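Side-chain contacts in photoreceptor-histidine kinase BphP (Stigmatella aurantiaca DW4/3-1, PDB 6BAF), which probably senses red and far-red light through a bound bilin chromophore and, as a phytochrome histidine kinase, passes the signal on by phosphorylation: residues A[140-145]-A[295-300]; A[162-167]-A[192-197]; A[258-261]-A[266-269]. All coordinates share one frame; numbering follows the deposited sequence.

In the fold
All three contacts lie in the GAF domain, which forms much of the bilin pocket. Interaction 1 joins helices 139-154 and 284-300, which pack against one side of the six-stranded antiparallel sheet. Interaction 3 is in that sheet, in the hairpin of strands 255-263 and 266-275. Interaction 2 runs from the neighbouring strand 158-164 to segment 192-197. Along the chain, interaction 2 comes before interaction 3, and the segments of interaction 1 bracket both. The centres of interactions 1 and 3 are 11 Å apart, and M297 and S298 touch L261. Those of 2 and 3 are 10 Å apart, and both contacts reach BLR. Helix 284-300 thus packs on the hairpin, whose S258 hydrogen-bonds the pigment.

Interaction 1 (A[140-145]-A[295-300]); sequences QELCEA and EVMSSL
L142 and M297 carry this contact between helices 139-154 and 284-300. Both start out toward the opposite helix and meet between the two helices. Methyl CD1 of L142 lies 3.9 Å from M297 CG. It touches the methionine near the base of its side chain, and the two side chains cross obliquely. The same CD1 also reaches L300 CB at 4.2 Å. The other branch of L142, CD2, is 4.2 Å from L300 CD1. The leucine thus uses both methyls, and L300 receives one of them at its base and the other at the end of a branch.

M297 is extended throughout. CG is anti to the backbone N (chi1 174°), and the chain stays straight beyond it. This carries the terminal methyl CE past L142 to C143, where it lies 3.7 Å from SG. C143 starts out away from helix 284-300, yet its sulfur still meets the end of the methionine. The contact is apolar, with no hydrogen bond between the two segments. L142, C143 and M297 are buried.

Neighbouring elements complete the packing. L142 also touches L133 of helix 120-135, C143 touches I173 and A174 of strand 170-177, and M297 touches L261 of strand 255-263. On helix 284-300, E295 forms a salt bridge with R134 of the second subunit, and L300 packs on S299 of that subunit. One helix therefore serves both the core and the dimer interface.

The short segments run almost exactly antiparallel, at 176°, with their axes 11.3 Å apart. Side chains, not backbones, bridge that distance. This is helix-on-helix packing against one side of a central antiparallel sheet, as in the GAF domains of phytochromes.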
loop_
_atom_site.group_PDB
_atom_site.type_symbol
_atom_site.label_atom_id
_atom_site.label_comp_id
_atom_site.label_asym_id
_atom_site.label_seq_id
_atom_site.Cartn_x
_atom_site.Cartn_y
_atom_site.Cartn_z
ATOM N N GLN A 140 -7.095 19.212 13.113
ATOM C CA GLN A 140 -6.765 18.629 14.407
ATOM C C GLN A 140 -7.132 17.149 14.475
ATOM O O GLN A 140 -6.436 16.366 15.144
ATOM C CB GLN A 140 -7.456 19.398 15.529
ATOM C CG GLN A 140 -6.986 18.966 16.903
ATOM C CD GLN A 140 -5.489 19.293 17.130
ATOM O OE1 GLN A 140 -4.981 20.372 16.718
ATOM N NE2 GLN A 140 -4.775 18.356 17.780
ATOM N N GLU A 141 -8.216 16.733 13.806
ATOM C CA GLU A 141 -8.553 15.309 13.822
ATOM C C GLU A 141 -7.583 14.521 12.950
ATOM O O GLU A 141 -7.183 13.407 13.316
ATOM C CB GLU A 141 -10.002 15.085 13.363
ATOM C CG GLU A 141 -11.052 15.701 14.294
ATOM C CD GLU A 141 -12.467 15.150 14.081
ATOM O OE1 GLU A 141 -12.755 14.593 12.996
ATOM O OE2 GLU A 141 -13.282 15.251 15.029
ATOM N N LEU A 142 -7.223 15.079 11.784
ATOM C CA LEU A 142 -6.162 14.515 10.956
ATOM C C LEU A 142 -4.907 14.239 11.785
ATOM O O LEU A 142 -4.402 13.108 11.813
ATOM C CB LEU A 142 -5.838 15.483 9.827
ATOM C CG LEU A 142 -5.519 14.980 8.427
ATOM C CD1 LEU A 142 -4.497 15.845 7.791
ATOM C CD2 LEU A 142 -5.143 13.511 8.377
ATOM N N CYS A 143 -4.420 15.262 12.516
ATOM C CA CYS A 143 -3.214 15.098 13.330
ATOM C C CYS A 143 -3.392 13.987 14.352
ATOM O O CYS A 143 -2.521 13.121 14.507
ATOM C CB CYS A 143 -2.841 16.430 14.024
ATOM S SG CYS A 143 -2.495 17.774 12.856
ATOM N N GLU A 144 -4.524 13.965 15.044
ATOM C CA GLU A 144 -4.684 12.919 16.056
ATOM C C GLU A 144 -4.800 11.532 15.423
ATOM O O GLU A 144 -4.301 10.545 15.986
ATOM C CB GLU A 144 -5.906 13.212 16.947
ATOM C CG GLU A 144 -5.566 13.269 18.490
ATOM C CD GLU A 144 -5.382 11.880 19.161
ATOM O OE1 GLU A 144 -5.966 10.884 18.630
ATOM O OE2 GLU A 144 -4.647 11.782 20.204
ATOM N N ALA A 145 -5.422 11.438 14.248
ATOM C CA ALA A 145 -5.513 10.145 13.571
ATOM C C ALA A 145 -4.120 9.623 13.206
ATOM O O ALA A 145 -3.802 8.447 13.446
ATOM C CB ALA A 145 -6.413 10.277 12.333
ATOM N N GLU A 295 3.063 10.936 3.615
ATOM C CA GLU A 295 2.736 11.527 2.314
ATOM C C GLU A 295 1.244 11.781 2.166
ATOM O O GLU A 295 0.833 12.789 1.573
ATOM C CB GLU A 295 3.207 10.613 1.189
ATOM C CG GLU A 295 4.717 10.465 1.142
ATOM C CD GLU A 295 5.225 10.064 -0.245
ATOM O OE1 GLU A 295 4.663 10.554 -1.294
ATOM O OE2 GLU A 295 6.222 9.279 -0.261
ATOM N N VAL A 296 0.405 10.848 2.625
ATOM C CA VAL A 296 -1.035 11.080 2.480
ATOM C C VAL A 296 -1.432 12.302 3.284
ATOM O O VAL A 296 -2.021 13.251 2.752
ATOM C CB VAL A 296 -1.848 9.843 2.898
ATOM C CG1 VAL A 296 -3.342 10.232 2.994
ATOM C CG2 VAL A 296 -1.607 8.710 1.905
ATOM N N MET A 297 -1.056 12.325 4.569
ATOM C CA MET A 297 -1.297 13.522 5.384
ATOM C C MET A 297 -0.747 14.772 4.724
ATOM O O MET A 297 -1.424 15.808 4.682
ATOM C CB MET A 297 -0.687 13.374 6.774
ATOM C CG MET A 297 -0.812 14.692 7.566
ATOM S SD MET A 297 -0.181 14.547 9.248
ATOM C CE MET A 297 -0.825 16.108 9.944
ATOM N N SER A 298 0.469 14.696 4.154
ATOM C CA SER A 298 0.994 15.896 3.501
ATOM C C SER A 298 0.085 16.341 2.363
ATOM O O SER A 298 -0.122 17.548 2.159
ATOM C CB SER A 298 2.426 15.678 2.987
ATOM O OG SER A 298 3.310 15.406 4.083
ATOM N N SER A 299 -0.473 15.380 1.604
ATOM C CA SER A 299 -1.270 15.762 0.437
ATOM C C SER A 299 -2.617 16.331 0.861
ATOM O O SER A 299 -3.128 17.240 0.202
ATOM C CB SER A 299 -1.432 14.568 -0.514
ATOM O OG SER A 299 -2.212 13.540 0.102
ATOM N N LEU A 300 -3.153 15.878 2.004
ATOM C CA LEU A 300 -4.375 16.405 2.622
ATOM C C LEU A 300 -4.208 17.742 3.330
ATOM O O LEU A 300 -5.212 18.295 3.784
ATOM C CB LEU A 300 -4.910 15.437 3.665
ATOM C CG LEU A 300 -5.404 14.097 3.135
ATOM C CD1 LEU A 300 -5.934 13.261 4.293
ATOM C CD2 LEU A 300 -6.463 14.313 2.065
#

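Interaction 2 (A[162-167]-A[192-197]). With BLR (3-[5-[(Z)-(4-ethenyl-3-methyl-5-oxidanylidene-pyrrol-2-ylidene)methyl]-2-[[5-[(Z)-(3-ethenyl-4-methyl-5-oxidanylidene-pyrrol-2-ylidene)methyl]-3-(3-hydroxy-3-oxopropyl)-4-methyl-1H-pyrrol-2-yl]methyl]-4-methyl-1H-pyrrol-3-yl]propanoic acid), chain B.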
loop_
_atom_site.group_PDB
_atom_site.type_symbol
_atom_site.label_atom_id
_atom_site.label_comp_id
_atom_site.label_asym_id
_atom_site.label_seq_id
_atom_site.Cartn_x
_atom_site.Cartn_y
_atom_site.Cartn_z
ATOM N N TYR A 162 4.620 17.774 15.052
ATOM C CA TYR A 162 5.420 18.930 15.420
ATOM C C TYR A 162 5.294 19.907 14.266
ATOM O O TYR A 162 5.788 19.641 13.173
ATOM C CB TYR A 162 6.861 18.494 15.647
ATOM C CG TYR A 162 7.786 19.591 16.175
ATOM C CD1 TYR A 162 7.760 19.955 17.529
ATOM C CD2 TYR A 162 8.683 20.248 15.327
ATOM C CE1 TYR A 162 8.616 20.940 18.037
ATOM C CE2 TYR A 162 9.557 21.251 15.825
ATOM C CZ TYR A 162 9.513 21.580 17.181
ATOM O OH TYR A 162 10.348 22.554 17.693
ATOM N N ARG A 163 4.627 21.020 14.482
ATOM C CA ARG A 163 4.332 21.939 13.403
ATOM C C ARG A 163 5.217 23.182 13.509
ATOM O O ARG A 163 5.394 23.713 14.602
ATOM C CB ARG A 163 2.865 22.352 13.456
ATOM C CG ARG A 163 2.513 23.236 12.291
ATOM C CD ARG A 163 1.113 23.788 12.449
ATOM N NE ARG A 163 0.778 24.551 11.248
ATOM C CZ ARG A 163 -0.441 25.012 10.972
ATOM N NH1 ARG A 163 -1.456 24.778 11.821
ATOM N NH2 ARG A 163 -0.640 25.685 9.839
ATOM N N PHE A 164 5.765 23.639 12.376
ATOM C CA PHE A 164 6.643 24.807 12.328
ATOM C C PHE A 164 5.838 26.084 12.128
ATOM O O PHE A 164 4.902 26.122 11.325
ATOM C CB PHE A 164 7.668 24.681 11.191
ATOM C CG PHE A 164 8.656 23.513 11.353
ATOM C CD1 PHE A 164 9.657 23.545 12.325
ATOM C CD2 PHE A 164 8.570 22.392 10.520
ATOM C CE1 PHE A 164 10.548 22.485 12.498
ATOM C CE2 PHE A 164 9.458 21.304 10.658
ATOM C CZ PHE A 164 10.468 21.335 11.654
ATOM N N ASP A 165 6.226 27.153 12.821
ATOM C CA ASP A 165 5.601 28.425 12.522
ATOM C C ASP A 165 6.461 29.200 11.519
ATOM O O ASP A 165 7.386 28.642 10.897
ATOM C CB ASP A 165 5.329 29.199 13.831
ATOM C CG ASP A 165 6.607 29.677 14.536
ATOM O OD1 ASP A 165 7.730 29.661 13.942
ATOM O OD2 ASP A 165 6.490 30.083 15.722
ATOM N N ALA A 166 6.239 30.511 11.454
ATOM C CA ALA A 166 6.621 31.378 10.331
ATOM C C ALA A 166 8.076 31.548 9.790
ATOM O O ALA A 166 8.148 31.929 8.620
ATOM C CB ALA A 166 6.060 32.770 10.604
ATOM N N GLU A 167 9.250 31.339 10.401
ATOM C CA GLU A 167 9.889 31.552 11.707
ATOM C C GLU A 167 10.625 30.301 12.229
ATOM O O GLU A 167 11.720 30.409 12.804
ATOM C CB GLU A 167 8.992 32.073 12.753
ATOM C CG GLU A 167 9.962 32.691 13.768
ATOM C CD GLU A 167 9.516 34.035 14.296
ATOM O OE1 GLU A 167 8.735 34.684 13.560
ATOM O OE2 GLU A 167 9.948 34.428 15.434
ATOM N N SER A 192 16.057 26.688 16.822
ATOM C CA SER A 192 17.372 26.049 16.737
ATOM C C SER A 192 17.343 24.586 17.151
ATOM O O SER A 192 18.321 23.873 16.891
ATOM C CB SER A 192 18.417 26.802 17.578
ATOM O OG SER A 192 17.825 27.352 18.753
ATOM N N ASP A 193 16.262 24.108 17.772
ATOM C CA ASP A 193 16.237 22.691 18.149
ATOM C C ASP A 193 16.201 21.779 16.935
ATOM O O ASP A 193 16.617 20.619 17.027
ATOM C CB ASP A 193 15.048 22.392 19.043
ATOM C CG ASP A 193 15.211 22.976 20.438
ATOM O OD1 ASP A 193 16.198 23.719 20.686
ATOM O OD2 ASP A 193 14.355 22.688 21.294
ATOM N N ILE A 194 15.733 22.281 15.801
ATOM C CA ILE A 194 15.877 21.550 14.544
ATOM C C ILE A 194 16.492 22.559 13.587
ATOM O O ILE A 194 15.769 23.284 12.884
ATOM C CB ILE A 194 14.540 20.983 14.030
ATOM C CG1 ILE A 194 13.783 20.279 15.173
ATOM C CG2 ILE A 194 14.804 20.065 12.792
ATOM C CD1 ILE A 194 12.491 19.494 14.714
ATOM N N PRO A 195 17.812 22.640 13.539
ATOM C CA PRO A 195 18.457 23.792 12.905
ATOM C C PRO A 195 18.321 23.717 11.398
ATOM O O PRO A 195 17.889 22.723 10.809
ATOM C CB PRO A 195 19.924 23.693 13.346
ATOM C CG PRO A 195 20.119 22.196 13.630
ATOM C CD PRO A 195 18.773 21.726 14.183
ATOM N N ARG A 196 18.767 24.789 10.768
ATOM C CA ARG A 196 18.347 25.068 9.410
ATOM C C ARG A 196 18.893 24.048 8.409
ATOM O O ARG A 196 18.191 23.660 7.470
ATOM C CB ARG A 196 18.766 26.476 9.058
ATOM C CG ARG A 196 18.956 26.670 7.637
ATOM C CD ARG A 196 18.468 28.020 7.340
ATOM N NE ARG A 196 19.134 28.483 6.142
ATOM C CZ ARG A 196 18.704 29.514 5.426
ATOM N NH1 ARG A 196 17.586 30.141 5.807
ATOM N NH2 ARG A 196 19.375 29.884 4.338
ATOM N N GLN A 197 20.126 23.589 8.574
ATOM C CA GLN A 197 20.591 22.577 7.635
ATOM C C GLN A 197 19.885 21.231 7.847
ATOM O O GLN A 197 19.816 20.431 6.910
ATOM C CB GLN A 197 22.119 22.420 7.728
ATOM C CG GLN A 197 22.645 21.569 8.899
ATOM C CD GLN A 197 22.621 22.278 10.250
ATOM O OE1 GLN A 197 21.710 23.072 10.557
ATOM N NE2 GLN A 197 23.632 21.995 11.074
HETATM C CHA BLR B . 17.437 16.987 14.579
HETATM N NA BLR B . 15.889 17.672 16.463
HETATM C C1A BLR B . 16.156 16.943 15.370
HETATM C C2A BLR B . 15.068 16.127 15.049
HETATM C C3A BLR B . 14.098 16.378 15.952
HETATM C C4A BLR B . 14.627 17.330 16.837
HETATM C CMA BLR B . 12.690 15.711 15.955
HETATM C CAA BLR B . 15.019 15.159 13.865
HETATM C CBA BLR B . 15.716 13.806 14.162
HETATM C CGA BLR B . 14.841 12.891 15.033
HETATM O O1A BLR B . 13.708 12.566 14.571
HETATM O O2A BLR B . 15.213 12.461 16.191
HETATM C CHB BLR B . 13.998 18.007 18.035
HETATM N NB BLR B . 12.784 16.071 19.094
HETATM C C1B BLR B . 13.052 17.528 18.791
HETATM C C2B BLR B . 12.052 18.309 19.559
HETATM C C3B BLR B . 11.197 17.458 20.281
HETATM C C4B BLR B . 11.585 16.041 20.041
HETATM C CMB BLR B . 11.919 19.836 19.573
HETATM O OB BLR B . 11.106 15.060 20.489
HETATM C CAB BLR B . 10.036 17.988 21.140
HETATM C CBB BLR B . 9.160 17.182 21.694
HETATM N NC BLR B . 19.364 20.364 18.497
HETATM C C1C BLR B . 19.346 21.273 19.714
HETATM C C2C BLR B . 20.525 22.176 19.555
HETATM C C3C BLR B . 21.234 21.909 18.355
HETATM C C4C BLR B . 20.556 20.776 17.650
HETATM C CMC BLR B . 20.859 23.249 20.569
HETATM O OC BLR B . 18.575 21.262 20.612
HETATM C CAC BLR B . 22.498 22.642 17.866
HETATM C CBC BLR B . 22.543 23.982 17.751
HETATM C CHD BLR B . 20.932 20.252 16.524
HETATM N ND BLR B . 18.770 18.730 15.956
HETATM C C1D BLR B . 20.144 19.236 15.736
HETATM C C2D BLR B . 20.750 18.604 14.576
HETATM C C3D BLR B . 19.750 17.702 14.018
HETATM C C4D BLR B . 18.487 17.761 14.839
HETATM C CMD BLR B . 22.164 18.882 14.049
HETATM C CAD BLR B . 19.938 16.813 12.806
HETATM C CBD BLR B . 20.297 15.416 13.286
HETATM C CGD BLR B . 20.597 14.716 11.974
HETATM O O1D BLR B . 19.665 14.593 11.108
HETATM O O2D BLR B . 21.790 14.356 11.738
#
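The bilin pocket of the GAF domain is bordered here by strand 158-164 and by segment 192-197, which leads into helix 196-202. D193, I194 and P195 are the last three residues of the PASDIP motif of bacterial phytochromes. I194 reaches from this motif to the aromatic rings of strand 158-164. Its methyl CD1 lies 3.6 Å from CE2 of the Y162 ring and 4.1 Å from CZ of the F164 ring. It approaches both rings obliquely. The isoleucine side chain runs antiparallel alongside the tyrosine and roughly perpendicular to F164. CG1 of I194 is anti to the carbonyl carbon (chi1 -47°), and the chain is extended to CD1, which carries the methyl out to the aromatic pair.

I194 also touches the pigment. Its CG1 is 3.5 Å from C4A of BLR, so the same branch meets pyrrole on one hand and aromatic rings on the other. Y162 adds its hydroxyl end, with OH 3.7 Å from methyl CMB of BLR. P195 comes close as well, its CD 3.2 Å from C1D of BLR.

The polar link comes from the backbone. D193 O accepts from BLR NA at 3.1 Å and, more weakly, from ND at the same distance. Y202, S256, R238 and H244 are among the other residues that hydrogen-bond the pigment.

No hydrogen bond joins the two segments; I194, P195 and Y162 meet the pigment through van der Waals contact. One carbonyl oxygen is shared by two pyrrole nitrogens, which probably helps fix these two rings relative to each other.

Interaction 3 (A[258-261]-A[266-269]); sequences SISL and KLWG. With BLR (3-[5-[(Z)-(4-ethenyl-3-methyl-5-oxidanylidene-pyrrol-2-ylidene)methyl]-2-[[5-[(Z)-(3-ethenyl-4-methyl-5-oxidanylidene-pyrrol-2-ylidene)methyl]-3-(3-hydroxy-3-oxopropyl)-4-methyl-1H-pyrrol-2-yl]methyl]-4-methyl-1H-pyrrol-3-yl]propanoic acid), chain B.
L261 and W268 make one of the two strong hydrogen bonds of this hairpin contact, with W268 N 2.7 Å from L261 O. It is nearly straight (165°). In the other, L261 N donates to G269 O over 2.8 Å, also nearly straight. G269 N adds a weak third bond to L261 O at 3.4 Å. W268 and G269 thus both face L261, which is a classic beta bulge in the pairing of strands 255-263 and 266-275.

S258 takes no part in this pairing; its hydroxyl meets the pigment. OG donates to carboxylate oxygen O1A of BLR at 2.6 Å and is also hydrogen-bonded to R208. S260 OG bonds to R208 and to the carbonyl of Y202. Its CB packs 3.5 Å from L267 CD1.

Further out, L261 meets the indole of W268. Its CD1 lies 3.9 Å from CZ3, approaching the ring obliquely. The indole CG is anti to the backbone N (chi1 -177°), and its six-membered ring comes to the leucine. CB of L261 also rests 3.5 Å from G269 O. Beyond the hairpin, L261 touches I161 of strand 158-164 and M297 and S298 of helix 284-300. Replacing L261 with an alanine would probably open a gap between W268 and M297, with the six-membered ring of the indole losing the CD1 methyl that packs on it.

Backbone bonds at L261 hold the bulge, and its side chain joins sheet to helix. S258 and S260 share R208. The NH2 of R208 bonds S258 OG and so probably helps to position the hydroxyl that donates to the propionate, and the arginine's charge probably also favours the carboxylate.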
loop_
_atom_site.group_PDB
_atom_site.type_symbol
_atom_site.label_atom_id
_atom_site.label_comp_id
_atom_site.label_asym_id
_atom_site.label_seq_id
_atom_site.Cartn_x
_atom_site.Cartn_y
_atom_site.Cartn_z
ATOM N N SER A 258 11.445 10.184 12.756
ATOM C CA SER A 258 10.568 11.267 12.336
ATOM C C SER A 258 10.346 11.199 10.830
ATOM O O SER A 258 11.108 10.577 10.082
ATOM C CB SER A 258 11.078 12.669 12.763
ATOM O OG SER A 258 12.433 12.882 12.355
ATOM N N ILE A 259 9.255 11.828 10.415
ATOM C CA ILE A 259 8.782 11.842 9.044
ATOM C C ILE A 259 8.420 13.276 8.718
ATOM O O ILE A 259 7.716 13.933 9.492
ATOM C CB ILE A 259 7.579 10.885 8.866
ATOM C CG1 ILE A 259 8.061 9.458 9.104
ATOM C CG2 ILE A 259 6.994 10.967 7.448
ATOM C CD1 ILE A 259 6.959 8.540 9.596
ATOM N N SER A 260 8.884 13.765 7.568
ATOM C CA SER A 260 8.619 15.139 7.166
ATOM C C SER A 260 7.189 15.289 6.671
ATOM O O SER A 260 6.688 14.447 5.925
ATOM C CB SER A 260 9.572 15.565 6.046
ATOM O OG SER A 260 10.930 15.259 6.383
ATOM N N LEU A 261 6.547 16.388 7.042
ATOM C CA LEU A 261 5.267 16.760 6.482
ATOM C C LEU A 261 5.519 17.923 5.554
ATOM O O LEU A 261 6.139 18.914 5.955
ATOM C CB LEU A 261 4.276 17.126 7.581
ATOM C CG LEU A 261 4.023 15.974 8.552
ATOM C CD1 LEU A 261 3.121 16.400 9.687
ATOM C CD2 LEU A 261 3.388 14.755 7.803
ATOM N N LYS A 266 7.349 22.813 0.800
ATOM C CA LYS A 266 8.101 23.385 1.900
ATOM C C LYS A 266 7.770 22.611 3.166
ATOM O O LYS A 266 6.648 22.119 3.316
ATOM C CB LYS A 266 7.770 24.889 1.987
ATOM C CG LYS A 266 7.855 25.513 3.347
ATOM C CD LYS A 266 7.767 27.051 3.245
ATOM C CE LYS A 266 7.241 27.687 4.535
ATOM N NZ LYS A 266 6.147 28.660 4.214
ATOM N N LEU A 267 8.763 22.448 4.050
ATOM C CA LEU A 267 8.573 21.654 5.257
ATOM C C LEU A 267 7.538 22.319 6.142
ATOM O O LEU A 267 7.607 23.519 6.400
ATOM C CB LEU A 267 9.883 21.495 6.017
ATOM C CG LEU A 267 9.970 20.524 7.178
ATOM C CD1 LEU A 267 9.744 19.040 6.701
ATOM C CD2 LEU A 267 11.375 20.683 7.859
ATOM N N TRP A 268 6.530 21.549 6.541
ATOM C CA TRP A 268 5.391 22.037 7.308
ATOM C C TRP A 268 5.455 21.599 8.755
ATOM O O TRP A 268 4.992 22.316 9.650
ATOM C CB TRP A 268 4.090 21.499 6.680
ATOM C CG TRP A 268 2.779 21.962 7.295
ATOM C CD1 TRP A 268 2.012 23.046 6.906
ATOM C CD2 TRP A 268 2.090 21.364 8.404
ATOM N NE1 TRP A 268 0.881 23.120 7.690
ATOM C CE2 TRP A 268 0.902 22.098 8.604
ATOM C CE3 TRP A 268 2.337 20.247 9.211
ATOM C CZ2 TRP A 268 -0.010 21.769 9.593
ATOM C CZ3 TRP A 268 1.445 19.933 10.184
ATOM C CH2 TRP A 268 0.265 20.687 10.365
ATOM N N GLY A 269 6.086 20.463 8.997
ATOM C CA GLY A 269 5.993 19.825 10.284
ATOM C C GLY A 269 6.660 18.481 10.193
ATOM O O GLY A 269 7.226 18.108 9.165
HETATM C CHA BLR B . 17.437 16.987 14.579
HETATM N NA BLR B . 15.889 17.672 16.463
HETATM C C1A BLR B . 16.156 16.943 15.370
HETATM C C2A BLR B . 15.068 16.127 15.049
HETATM C C3A BLR B . 14.098 16.378 15.952
HETATM C C4A BLR B . 14.627 17.330 16.837
HETATM C CMA BLR B . 12.690 15.711 15.955
HETATM C CAA BLR B . 15.019 15.159 13.865
HETATM C CBA BLR B . 15.716 13.806 14.162
HETATM C CGA BLR B . 14.841 12.891 15.033
HETATM O O1A BLR B . 13.708 12.566 14.571
HETATM O O2A BLR B . 15.213 12.461 16.191
HETATM C CHB BLR B . 13.998 18.007 18.035
HETATM N NB BLR B . 12.784 16.071 19.094
HETATM C C1B BLR B . 13.052 17.528 18.791
HETATM C C2B BLR B . 12.052 18.309 19.559
HETATM C C3B BLR B . 11.197 17.458 20.281
HETATM C C4B BLR B . 11.585 16.041 20.041
HETATM C CMB BLR B . 11.919 19.836 19.573
HETATM O OB BLR B . 11.106 15.060 20.489
HETATM C CAB BLR B . 10.036 17.988 21.140
HETATM C CBB BLR B . 9.160 17.182 21.694
HETATM N NC BLR B . 19.364 20.364 18.497
HETATM C C1C BLR B . 19.346 21.273 19.714
HETATM C C2C BLR B . 20.525 22.176 19.555
HETATM C C3C BLR B . 21.234 21.909 18.355
HETATM C C4C BLR B . 20.556 20.776 17.650
HETATM C CMC BLR B . 20.859 23.249 20.569
HETATM O OC BLR B . 18.575 21.262 20.612
HETATM C CAC BLR B . 22.498 22.642 17.866
HETATM C CBC BLR B . 22.543 23.982 17.751
HETATM C CHD BLR B . 20.932 20.252 16.524
HETATM N ND BLR B . 18.770 18.730 15.956
HETATM C C1D BLR B . 20.144 19.236 15.736
HETATM C C2D BLR B . 20.750 18.604 14.576
HETATM C C3D BLR B . 19.750 17.702 14.018
HETATM C C4D BLR B . 18.487 17.761 14.839
HETATM C CMD BLR B . 22.164 18.882 14.049
HETATM C CAD BLR B . 19.938 16.813 12.806
HETATM C CBD BLR B . 20.297 15.416 13.286
HETATM C CGD BLR B . 20.597 14.716 11.974
HETATM O O1D BLR B . 19.665 14.593 11.108
HETATM O O2D BLR B . 21.790 14.356 11.738
#